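Chorismate synthase (Campylobacter jejuni, PDB 1SQ1) probably catalyses, with reduced FMN as cofactor, the loss of phosphate from 5-enolpyruvylshikimate-3-phosphate that yields chorismate, the branch point of aromatic amino acid biosynthesis. Local coordinates at residues A242-E247 with K289-P294. Residues are numbered along the deposited sequence; the frame is centred on the assembly and turned at random.
Sequences AVEIGE and KTYFKP. With SO4 (sulfate ion), chain B.
Glu244 and Tyr291 share one face of an antiparallel strand pair and meet diagonally across it, illustrating that side chains on neighbouring strands can pair diagonally as well as directly across. Tyr291 OH is assigned as hydrogen-bond donor to Glu244 OE1, though the modelled 2.3 Å is too short to trust at this resolution. OE1 lies in the ring plane, at its edge, while the carboxylate is turned 56° from that plane. Tyr291 CG is anti to its carbonyl carbon (chi1 -59°), and Tyr291 CD2 lies 3.8 Å from Ala242 CB. Directly opposite Glu244, Lys289 sets its CB against Glu244 CB and its CD against Glu244 OE1, but its NZ makes a salt bridge with Glu165. Glu244 OE2 accepts a bond from Ile249 N. In the backbone, Glu244 and Lys289 form a hydrogen-bonded pair, each N 2.8 Å from the other's O. Val243 and Thr290 point to the other face, against helix 226-235. Strand 286-292 leads into Lys293 and Pro294, predicted to bind FMN; Lys293 NZ is weakly bonded to a sulfate, probably from the crystallisation liquor. This strand lies between strands 205-212 and 240-245; the latter pairs antiparallel with a strand of the second subunit, carrying the sheet across the interface between the two subunits.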
ATOM      1  N   ALA A 242      25.665  -3.403   5.968  1.00 50.23           N
ATOM      2  CA  ALA A 242      25.747  -4.607   5.151  1.00 50.28           C
ATOM      3  C   ALA A 242      24.841  -5.712   5.684  1.00 50.12           C
ATOM      4  O   ALA A 242      24.592  -5.809   6.888  1.00 50.07           O
ATOM      5  CB  ALA A 242      27.183  -5.098   5.075  1.00 52.80           C
ATOM      6  N   VAL A 243      24.357  -6.541   4.766  1.00 48.72           N
ATOM      7  CA  VAL A 243      23.480  -7.646   5.106  1.00 47.36           C
ATOM      8  C   VAL A 243      23.810  -8.883   4.299  1.00 48.93           C
ATOM      9  O   VAL A 243      23.950  -8.824   3.068  1.00 48.24           O
ATOM     10  CB  VAL A 243      22.042  -7.303   4.823  1.00 46.30           C
ATOM     11  CG1 VAL A 243      21.166  -8.473   5.174  1.00 48.08           C
ATOM     12  CG2 VAL A 243      21.652  -6.076   5.601  1.00 45.18           C
ATOM     13  N   GLU A 244      23.930 -10.009   4.996  1.00 48.81           N
ATOM     14  CA  GLU A 244      24.247 -11.267   4.332  1.00 50.52           C
ATOM     15  C   GLU A 244      23.235 -12.365   4.587  1.00 50.52           C
ATOM     16  O   GLU A 244      22.675 -12.485   5.676  1.00 49.89           O
ATOM     17  CB  GLU A 244      25.611 -11.791   4.775  1.00 52.40           C
ATOM     18  CG  GLU A 244      26.794 -11.047   4.211  1.00 55.33           C
ATOM     19  CD  GLU A 244      28.088 -11.738   4.546  1.00 56.93           C
ATOM     20  OE1 GLU A 244      28.369 -11.921   5.748  1.00 56.26           O
ATOM     21  OE2 GLU A 244      28.820 -12.103   3.604  1.00 60.29           O
ATOM     22  N   ILE A 245      23.012 -13.181   3.572  1.00 50.09           N
ATOM     23  CA  ILE A 245      22.103 -14.298   3.715  1.00 49.70           C
ATOM     24  C   ILE A 245      22.843 -15.553   3.304  1.00 51.01           C
ATOM     25  O   ILE A 245      23.150 -15.761   2.127  1.00 52.66           O
ATOM     26  CB  ILE A 245      20.840 -14.120   2.854  1.00 49.52           C
ATOM     27  CG1 ILE A 245      20.037 -12.919   3.373  1.00 48.08           C
ATOM     28  CG2 ILE A 245      20.005 -15.386   2.896  1.00 48.62           C
ATOM     29  CD1 ILE A 245      18.771 -12.657   2.630  1.00 45.24           C
ATOM     30  N   GLY A 246      23.157 -16.377   4.295  1.00 51.02           N
ATOM     31  CA  GLY A 246      23.862 -17.607   4.019  1.00 52.20           C
ATOM     32  C   GLY A 246      25.292 -17.331   3.627  1.00 53.67           C
ATOM     33  O   GLY A 246      25.931 -16.465   4.221  1.00 54.37           O
ATOM     34  N   GLU A 247      25.800 -18.055   2.629  1.00 54.23           N
ATOM     35  CA  GLU A 247      27.178 -17.858   2.191  1.00 56.03           C
ATOM     36  C   GLU A 247      27.547 -16.385   2.031  1.00 55.78           C
ATOM     37  O   GLU A 247      28.718 -16.026   2.125  1.00 56.37           O
ATOM     38  CB  GLU A 247      27.448 -18.590   0.869  1.00 57.36           C
ATOM     39  CG  GLU A 247      27.723 -20.079   1.013  1.00 61.13           C
ATOM     40  CD  GLU A 247      28.817 -20.404   2.032  1.00 64.18           C
ATOM     41  OE1 GLU A 247      29.978 -19.956   1.858  1.00 64.68           O
ATOM     42  OE2 GLU A 247      28.506 -21.116   3.014  1.00 65.53           O
ATOM     43  N   LYS A 289      23.075 -12.298   8.439  1.00 50.13           N
ATOM     44  CA  LYS A 289      24.128 -11.582   9.131  1.00 51.61           C
ATOM     45  C   LYS A 289      23.999 -10.090   8.883  1.00 51.79           C
ATOM     46  O   LYS A 289      23.914  -9.655   7.734  1.00 52.68           O
ATOM     47  CB  LYS A 289      25.499 -12.080   8.680  1.00 52.35           C
ATOM     48  CG  LYS A 289      25.686 -13.584   8.734  1.00 50.93           C
ATOM     49  CD  LYS A 289      27.131 -13.910   8.473  1.00 53.41           C
ATOM     50  CE  LYS A 289      27.355 -15.384   8.178  1.00 55.99           C
ATOM     51  NZ  LYS A 289      26.765 -15.772   6.853  1.00 58.40           N
ATOM     52  N   THR A 290      23.973  -9.319   9.971  1.00 52.72           N
ATOM     53  CA  THR A 290      23.853  -7.859   9.920  1.00 53.00           C
ATOM     54  C   THR A 290      25.104  -7.189  10.497  1.00 52.83           C
ATOM     55  O   THR A 290      25.432  -7.364  11.676  1.00 53.11           O
ATOM     56  CB  THR A 290      22.661  -7.365  10.742  1.00 52.20           C
ATOM     57  OG1 THR A 290      21.477  -8.017  10.293  1.00 54.75           O
ATOM     58  CG2 THR A 290      22.487  -5.877  10.577  1.00 55.38           C
ATOM     59  N   TYR A 291      25.779  -6.397   9.672  1.00 53.09           N
ATOM     60  CA  TYR A 291      26.987  -5.702  10.090  1.00 52.26           C
ATOM     61  C   TYR A 291      26.765  -4.253  10.477  1.00 51.61           C
ATOM     62  O   TYR A 291      26.366  -3.426   9.664  1.00 51.27           O
ATOM     63  CB  TYR A 291      28.011  -5.786   8.973  1.00 51.93           C
ATOM     64  CG  TYR A 291      28.336  -7.209   8.635  1.00 52.71           C
ATOM     65  CD1 TYR A 291      29.259  -7.929   9.386  1.00 52.23           C
ATOM     66  CD2 TYR A 291      27.670  -7.860   7.609  1.00 53.16           C
ATOM     67  CE1 TYR A 291      29.506  -9.266   9.120  1.00 52.16           C
ATOM     68  CE2 TYR A 291      27.909  -9.197   7.337  1.00 53.06           C
ATOM     69  CZ  TYR A 291      28.824  -9.891   8.096  1.00 52.02           C
ATOM     70  OH  TYR A 291      29.035 -11.218   7.842  1.00 51.70           O
ATOM     71  N   PHE A 292      27.051  -3.954  11.732  1.00 51.93           N
ATOM     72  CA  PHE A 292      26.893  -2.616  12.252  1.00 53.71           C
ATOM     73  C   PHE A 292      28.190  -1.809  12.213  1.00 56.27           C
ATOM     74  O   PHE A 292      29.278  -2.320  12.510  1.00 57.39           O
ATOM     75  CB  PHE A 292      26.392  -2.673  13.689  1.00 51.81           C
ATOM     76  CG  PHE A 292      24.967  -3.128  13.826  1.00 51.35           C
ATOM     77  CD1 PHE A 292      24.616  -4.457  13.602  1.00 50.34           C
ATOM     78  CD2 PHE A 292      23.985  -2.235  14.237  1.00 48.37           C
ATOM     79  CE1 PHE A 292      23.316  -4.886  13.780  1.00 51.33           C
ATOM     80  CE2 PHE A 292      22.680  -2.655  14.417  1.00 50.37           C
ATOM     81  CZ  PHE A 292      22.342  -3.985  14.194  1.00 52.15           C
ATOM     82  N   LYS A 293      28.067  -0.534  11.857  1.00 56.86           N
ATOM     83  CA  LYS A 293      29.225   0.346  11.806  1.00 57.55           C
ATOM     84  C   LYS A 293      29.384   0.956  13.188  1.00 58.68           C
ATOM     85  O   LYS A 293      28.484   0.850  14.026  1.00 59.23           O
ATOM     86  CB  LYS A 293      29.006   1.462  10.784  1.00 56.18           C
ATOM     87  CG  LYS A 293      28.073   2.577  11.251  1.00 54.41           C
ATOM     88  CD  LYS A 293      27.892   3.664  10.184  1.00 52.41           C
ATOM     89  CE  LYS A 293      27.033   4.811  10.707  1.00 53.31           C
ATOM     90  NZ  LYS A 293      27.054   5.972   9.783  1.00 54.76           N
ATOM     91  N   PRO A 294      30.537   1.584  13.455  1.00 59.43           N
ATOM     92  CA  PRO A 294      30.719   2.189  14.772  1.00 61.49           C
ATOM     93  C   PRO A 294      29.796   3.391  14.947  1.00 64.03           C
ATOM     94  O   PRO A 294      29.592   4.186  14.024  1.00 64.01           O
ATOM     95  CB  PRO A 294      32.198   2.568  14.782  1.00 60.00           C
ATOM     96  CG  PRO A 294      32.515   2.754  13.332  1.00 60.26           C
ATOM     97  CD  PRO A 294      31.793   1.611  12.690  1.00 58.51           C
TER
HETATM   98  S   SO4 B 401      22.956   4.839   9.352  1.00 69.29           S
HETATM   99  O1  SO4 B 401      22.726   5.633  10.579  1.00 65.98           O
HETATM  100  O2  SO4 B 401      22.342   5.513   8.176  1.00 70.16           O
HETATM  101  O3  SO4 B 401      24.406   4.693   9.111  1.00 70.00           O
HETATM  102  O4  SO4 B 401      22.341   3.506   9.510  1.00 70.37           O